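Long-range contacts in inactive Zymogen C11 Protease (Parabacteroides distasonis, PDB 6MZO), which is an inactive precursor of a clostripain-like cysteine protease of family C11 that, once activated, would probably cleave peptide bonds: residues A[265-270]-A[311-316]; A[215-220]-A[304-309]. All coordinates share one frame; numbering follows the deposited sequence.

Both contacts are held on the chain that runs from strand 302-307 into strand 310-313, and their centres lie about 18 Å apart. Interaction 1 is partly buried and joins the loop 265-270 to the end of strand 310-313, which pairs with strand 321-324 in a small antiparallel sheet. Interaction 2 lies at the surface, where helix 209-220 packs on 302-307, an outermost strand of the nine-stranded mixed sheet. Their chemistry differs accordingly. Loop and strand end in interaction 1 meet through three tyrosine rings, a direct hydrogen bond and a bridging water, whereas helix and edge strand in interaction 2 meet mainly by apolar contact around one tyrosine.

Interaction 1. Residues A[265-270]-A[311-316]; sequences MEYLTP and AVYAYP
The ring of Y313 has CB of Y267 over one face, and at its edge, in plane, the carbonyl oxygen of M265. The CB carbon makes a CH-pi contact, 3.7 Å from the Y313 ring centroid, and approaches nearest on the CD1 side, at 3.5 Å. The Y267 ring turns its own edge toward the Y313 face in an edge-to-face pair, with planes at 63°, while T269 O lies above one of its faces, toward the rim. Y267 has CG anti to its backbone N (chi1 -161°), and the CE2 corner of its ring comes to 3.7 Å from Y315 CD2; these two side chains cross obliquely. P270 N lies over one face of the Y315 ring and P316 CB over the centre of the other. The P270 side chain crosses Y315 at about a right angle, its CD 3.6 Å from Y315 CZ and its CG 3.4 Å from Y315 OH.

Polar links complete the aromatic cluster. The hydroxyl of Y313 donates to M265 O over 2.7 Å, standing above the carbonyl plane. A water accepts from Y315 N and donates to Y267 O at 2.7 Å, tying the two backbones. Within the loop, E266 OE2 accepts from L268 N, while OE1 takes the backbone N of A274; the backbone N of Y267 donates to Y164 OH.

The contact fastens an irregular loop to the end of strand 310-313 by ring packing backed by polar bonds: the Y313 hydroxyl satisfies a loop carbonyl while its ring face takes Y267 CB, and the water spans backbone groups that do not meet directly.

Interaction 2. Residues A[215-220]-A[304-309]; sequences KFYTYY and YKATTP
Y217 of the helix packs on A306 and its neighbours in strand 302-307, from CB out to CE1. Its CB lies 3.9 Å from A306 CB and about as far, 4.0 Å, from the hydroxyl oxygen of Y304. CG and CD1 are each 3.8 Å from A306 CB. Farther out, Y217 CE1 comes to 3.8 Å from T307 O, and T308 CG2 is 4.1 Å from the same Y217 CE1. CG is anti to the backbone N (chi1 176°), which sets it against the A306 methyl; Y304 OH, A306 CB, T307 O and T308 CG2 all stand oblique to the ring. Replacing Y217 by an alanine would probably leave A306 CB and T307 O without their ring contacts and open a gap between helix and strand, although the contacts of CB could remain.

One turn on, the T308 methyl CG2 sits 3.3 Å from Y220 O, near the C-terminal end of the helix. T308 OG1 is occupied by K310 O and the backbone N of G225, which fix the rotation of this side chain, and the Y220 hydroxyl is bonded to G192 O. T307 OG1 donates to T308 O over 2.8 Å, in the carbonyl plane and on a lone pair.

The segments of helix and strand run almost parallel, 9° apart, with axes 8.7 Å from each other. Strand 302-307 pairs antiparallel with strand 226-231, and the helix lies over this edge of the mixed sheet, F216 and Y304 both touching I227, while K215 forms a salt bridge with D201 of helix 195-203.

Interaction 1. Residues A[265-270]-A[311-316]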
# COMPACT_ATOMS: atom_id res chain seq x y z
N MET A 265 11.08 -10.65 -2.29
CA MET A 265 10.27 -9.64 -1.57
C MET A 265 9.05 -10.30 -0.97
O MET A 265 8.70 -9.99 0.17
CB MET A 265 9.85 -8.48 -2.52
CG MET A 265 11.07 -7.57 -2.78
SD MET A 265 11.38 -6.42 -1.36
CE MET A 265 13.15 -6.61 -1.08
N GLU A 266 8.42 -11.21 -1.71
CA GLU A 266 7.24 -11.91 -1.22
C GLU A 266 7.60 -13.32 -0.76
O GLU A 266 8.37 -14.02 -1.42
CB GLU A 266 6.17 -11.97 -2.31
CG GLU A 266 4.93 -12.77 -1.92
CD GLU A 266 4.83 -14.08 -2.67
OE1 GLU A 266 5.03 -14.08 -3.90
OE2 GLU A 266 4.55 -15.11 -2.03
N TYR A 267 7.03 -13.73 0.37
CA TYR A 267 7.29 -15.05 0.92
C TYR A 267 6.06 -15.63 1.61
O TYR A 267 6.02 -15.76 2.83
CB TYR A 267 8.47 -15.01 1.89
CG TYR A 267 9.10 -16.36 2.15
CD1 TYR A 267 9.92 -16.95 1.21
CD2 TYR A 267 8.87 -17.03 3.35
CE1 TYR A 267 10.50 -18.19 1.44
CE2 TYR A 267 9.45 -18.27 3.59
CZ TYR A 267 10.26 -18.84 2.63
OH TYR A 267 10.84 -20.06 2.87
N LEU A 268 5.05 -15.97 0.82
CA LEU A 268 3.81 -16.54 1.35
C LEU A 268 3.86 -18.06 1.31
O LEU A 268 3.14 -18.73 2.05
CB LEU A 268 2.60 -16.03 0.56
CG LEU A 268 2.38 -14.52 0.57
CD1 LEU A 268 1.62 -14.08 -0.68
CD2 LEU A 268 1.64 -14.09 1.83
N THR A 269 4.72 -18.60 0.45
CA THR A 269 4.87 -20.04 0.31
C THR A 269 6.36 -20.35 0.19
O THR A 269 7.18 -19.47 -0.14
CB THR A 269 4.12 -20.57 -0.94
OG1 THR A 269 4.69 -20.00 -2.13
CG2 THR A 269 2.66 -20.22 -0.89
N PRO A 270 6.73 -21.58 0.50
CA PRO A 270 8.15 -21.91 0.50
C PRO A 270 8.74 -22.26 -0.86
O PRO A 270 9.95 -22.21 -0.96
CB PRO A 270 8.20 -23.13 1.42
CG PRO A 270 6.85 -23.78 1.25
CD PRO A 270 5.92 -22.59 1.20
N ALA A 311 13.53 -8.74 6.67
CA ALA A 311 12.09 -8.56 6.45
C ALA A 311 11.39 -9.69 7.17
O ALA A 311 11.90 -10.84 7.22
CB ALA A 311 11.75 -8.56 4.94
N VAL A 312 10.21 -9.38 7.73
CA VAL A 312 9.45 -10.37 8.46
C VAL A 312 8.24 -10.91 7.66
O VAL A 312 7.60 -10.20 6.89
CB VAL A 312 8.96 -9.82 9.80
CG1 VAL A 312 7.95 -8.70 9.60
CG2 VAL A 312 8.46 -10.98 10.66
N TYR A 313 7.98 -12.22 7.80
CA TYR A 313 6.90 -12.88 7.06
C TYR A 313 6.05 -13.73 7.98
O TYR A 313 6.55 -14.32 8.96
CB TYR A 313 7.45 -13.77 5.92
CG TYR A 313 8.23 -12.93 4.94
CD1 TYR A 313 7.57 -12.28 3.90
CD2 TYR A 313 9.61 -12.74 5.10
CE1 TYR A 313 8.25 -11.48 3.00
CE2 TYR A 313 10.32 -11.90 4.22
CZ TYR A 313 9.63 -11.27 3.19
OH TYR A 313 10.34 -10.45 2.31
N ALA A 314 4.77 -13.86 7.64
CA ALA A 314 3.87 -14.70 8.46
C ALA A 314 4.15 -16.19 8.29
O ALA A 314 4.02 -16.98 9.24
CB ALA A 314 2.43 -14.41 8.10
N TYR A 315 4.52 -16.59 7.09
CA TYR A 315 4.80 -17.99 6.85
C TYR A 315 6.13 -18.38 7.47
O TYR A 315 7.11 -17.72 7.22
CB TYR A 315 4.84 -18.30 5.35
CG TYR A 315 5.23 -19.75 5.11
CD1 TYR A 315 4.28 -20.74 5.16
CD2 TYR A 315 6.56 -20.10 4.88
CE1 TYR A 315 4.64 -22.07 4.98
CE2 TYR A 315 6.93 -21.43 4.70
CZ TYR A 315 5.96 -22.40 4.75
OH TYR A 315 6.31 -23.73 4.58
N PRO A 316 6.20 -19.51 8.20
CA PRO A 316 5.11 -20.43 8.53
C PRO A 316 4.51 -20.15 9.88
O PRO A 316 5.25 -19.85 10.81
CB PRO A 316 5.80 -21.82 8.50
CG PRO A 316 7.20 -21.57 8.92
CD PRO A 316 7.52 -20.08 8.51
O HOH W 1 4.18 -14.91 4.58

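Interaction 2. Residues A[215-220]-A[304-309]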
# COMPACT_ATOMS: atom_id res chain seq x y z
N LYS A 215 8.73 7.78 10.10
CA LYS A 215 8.22 7.30 11.36
C LYS A 215 7.98 5.82 11.39
O LYS A 215 8.20 5.19 12.41
CB LYS A 215 6.91 8.04 11.68
CG LYS A 215 7.14 9.28 12.57
CD LYS A 215 7.85 10.48 11.89
CE LYS A 215 7.85 11.81 12.80
NZ LYS A 215 6.45 12.07 13.18
N PHE A 216 7.51 5.28 10.27
CA PHE A 216 7.37 3.83 10.14
C PHE A 216 8.74 3.12 10.35
O PHE A 216 8.82 2.14 11.13
CB PHE A 216 6.81 3.48 8.75
CG PHE A 216 6.64 1.99 8.53
CD1 PHE A 216 7.73 1.14 8.21
CD2 PHE A 216 5.39 1.46 8.65
CE1 PHE A 216 7.54 -0.23 7.98
CE2 PHE A 216 5.14 0.09 8.39
CZ PHE A 216 6.23 -0.76 8.08
N TYR A 217 9.76 3.64 9.67
CA TYR A 217 11.14 3.11 9.87
C TYR A 217 11.63 3.28 11.30
O TYR A 217 12.10 2.29 11.90
CB TYR A 217 12.12 3.76 8.88
CG TYR A 217 13.54 3.26 9.18
CD1 TYR A 217 13.83 1.92 8.96
CD2 TYR A 217 14.50 4.06 9.80
CE1 TYR A 217 15.12 1.39 9.26
CE2 TYR A 217 15.77 3.54 10.13
CZ TYR A 217 16.05 2.21 9.87
OH TYR A 217 17.30 1.74 10.18
N THR A 218 11.46 4.49 11.88
CA THR A 218 11.90 4.68 13.27
C THR A 218 11.19 3.68 14.20
O THR A 218 11.83 3.08 15.09
CB THR A 218 11.61 6.13 13.68
OG1 THR A 218 12.45 6.96 12.86
CG2 THR A 218 11.96 6.35 15.15
N TYR A 219 9.89 3.49 14.02
CA TYR A 219 9.18 2.57 14.87
C TYR A 219 9.71 1.14 14.77
O TYR A 219 9.87 0.47 15.81
CB TYR A 219 7.69 2.57 14.55
CG TYR A 219 6.87 1.72 15.47
CD1 TYR A 219 6.60 2.14 16.77
CD2 TYR A 219 6.31 0.52 15.02
CE1 TYR A 219 5.78 1.37 17.61
CE2 TYR A 219 5.52 -0.24 15.85
CZ TYR A 219 5.25 0.19 17.14
OH TYR A 219 4.47 -0.61 17.95
N TYR A 220 10.01 0.70 13.55
CA TYR A 220 10.36 -0.71 13.33
C TYR A 220 11.88 -0.94 13.31
O TYR A 220 12.36 -2.07 13.03
CB TYR A 220 9.70 -1.18 12.02
CG TYR A 220 8.25 -1.54 12.21
CD1 TYR A 220 7.89 -2.61 13.02
CD2 TYR A 220 7.24 -0.85 11.57
CE1 TYR A 220 6.58 -2.94 13.23
CE2 TYR A 220 5.90 -1.19 11.77
CZ TYR A 220 5.58 -2.24 12.61
OH TYR A 220 4.25 -2.59 12.79
N TYR A 304 11.49 8.21 -1.12
CA TYR A 304 12.01 7.80 0.17
C TYR A 304 11.89 6.32 0.25
O TYR A 304 10.86 5.76 -0.19
CB TYR A 304 11.22 8.48 1.31
CG TYR A 304 11.72 8.00 2.67
CD1 TYR A 304 12.79 8.62 3.31
CD2 TYR A 304 11.15 6.86 3.26
CE1 TYR A 304 13.23 8.16 4.52
CE2 TYR A 304 11.58 6.36 4.50
CZ TYR A 304 12.65 7.00 5.10
OH TYR A 304 13.13 6.62 6.34
N LYS A 305 12.91 5.64 0.79
CA LYS A 305 12.82 4.21 1.08
C LYS A 305 13.68 3.89 2.29
O LYS A 305 14.70 4.56 2.57
CB LYS A 305 13.22 3.37 -0.10
CG LYS A 305 14.75 3.45 -0.40
CD LYS A 305 15.12 2.42 -1.49
CE LYS A 305 16.64 2.45 -1.69
NZ LYS A 305 16.98 3.75 -2.25
N ALA A 306 13.26 2.90 3.05
CA ALA A 306 14.06 2.47 4.17
C ALA A 306 13.79 1.02 4.46
O ALA A 306 12.68 0.52 4.28
CB ALA A 306 13.80 3.33 5.41
N THR A 307 14.84 0.33 4.94
CA THR A 307 14.66 -1.04 5.36
C THR A 307 15.57 -1.40 6.55
O THR A 307 16.70 -0.88 6.70
CB THR A 307 14.99 -2.03 4.20
OG1 THR A 307 14.77 -3.37 4.65
CG2 THR A 307 16.51 -1.88 3.75
N THR A 308 15.08 -2.34 7.35
CA THR A 308 15.88 -2.99 8.39
C THR A 308 16.76 -4.08 7.72
O THR A 308 16.59 -4.35 6.54
CB THR A 308 14.95 -3.62 9.46
OG1 THR A 308 13.96 -4.41 8.82
CG2 THR A 308 14.22 -2.52 10.29
N PRO A 309 17.67 -4.70 8.50
CA PRO A 309 18.49 -5.77 7.92
C PRO A 309 17.69 -6.98 7.42
O PRO A 309 18.04 -7.54 6.38
CB PRO A 309 19.41 -6.15 9.07
CG PRO A 309 19.47 -4.97 9.91
CD PRO A 309 18.07 -4.43 9.89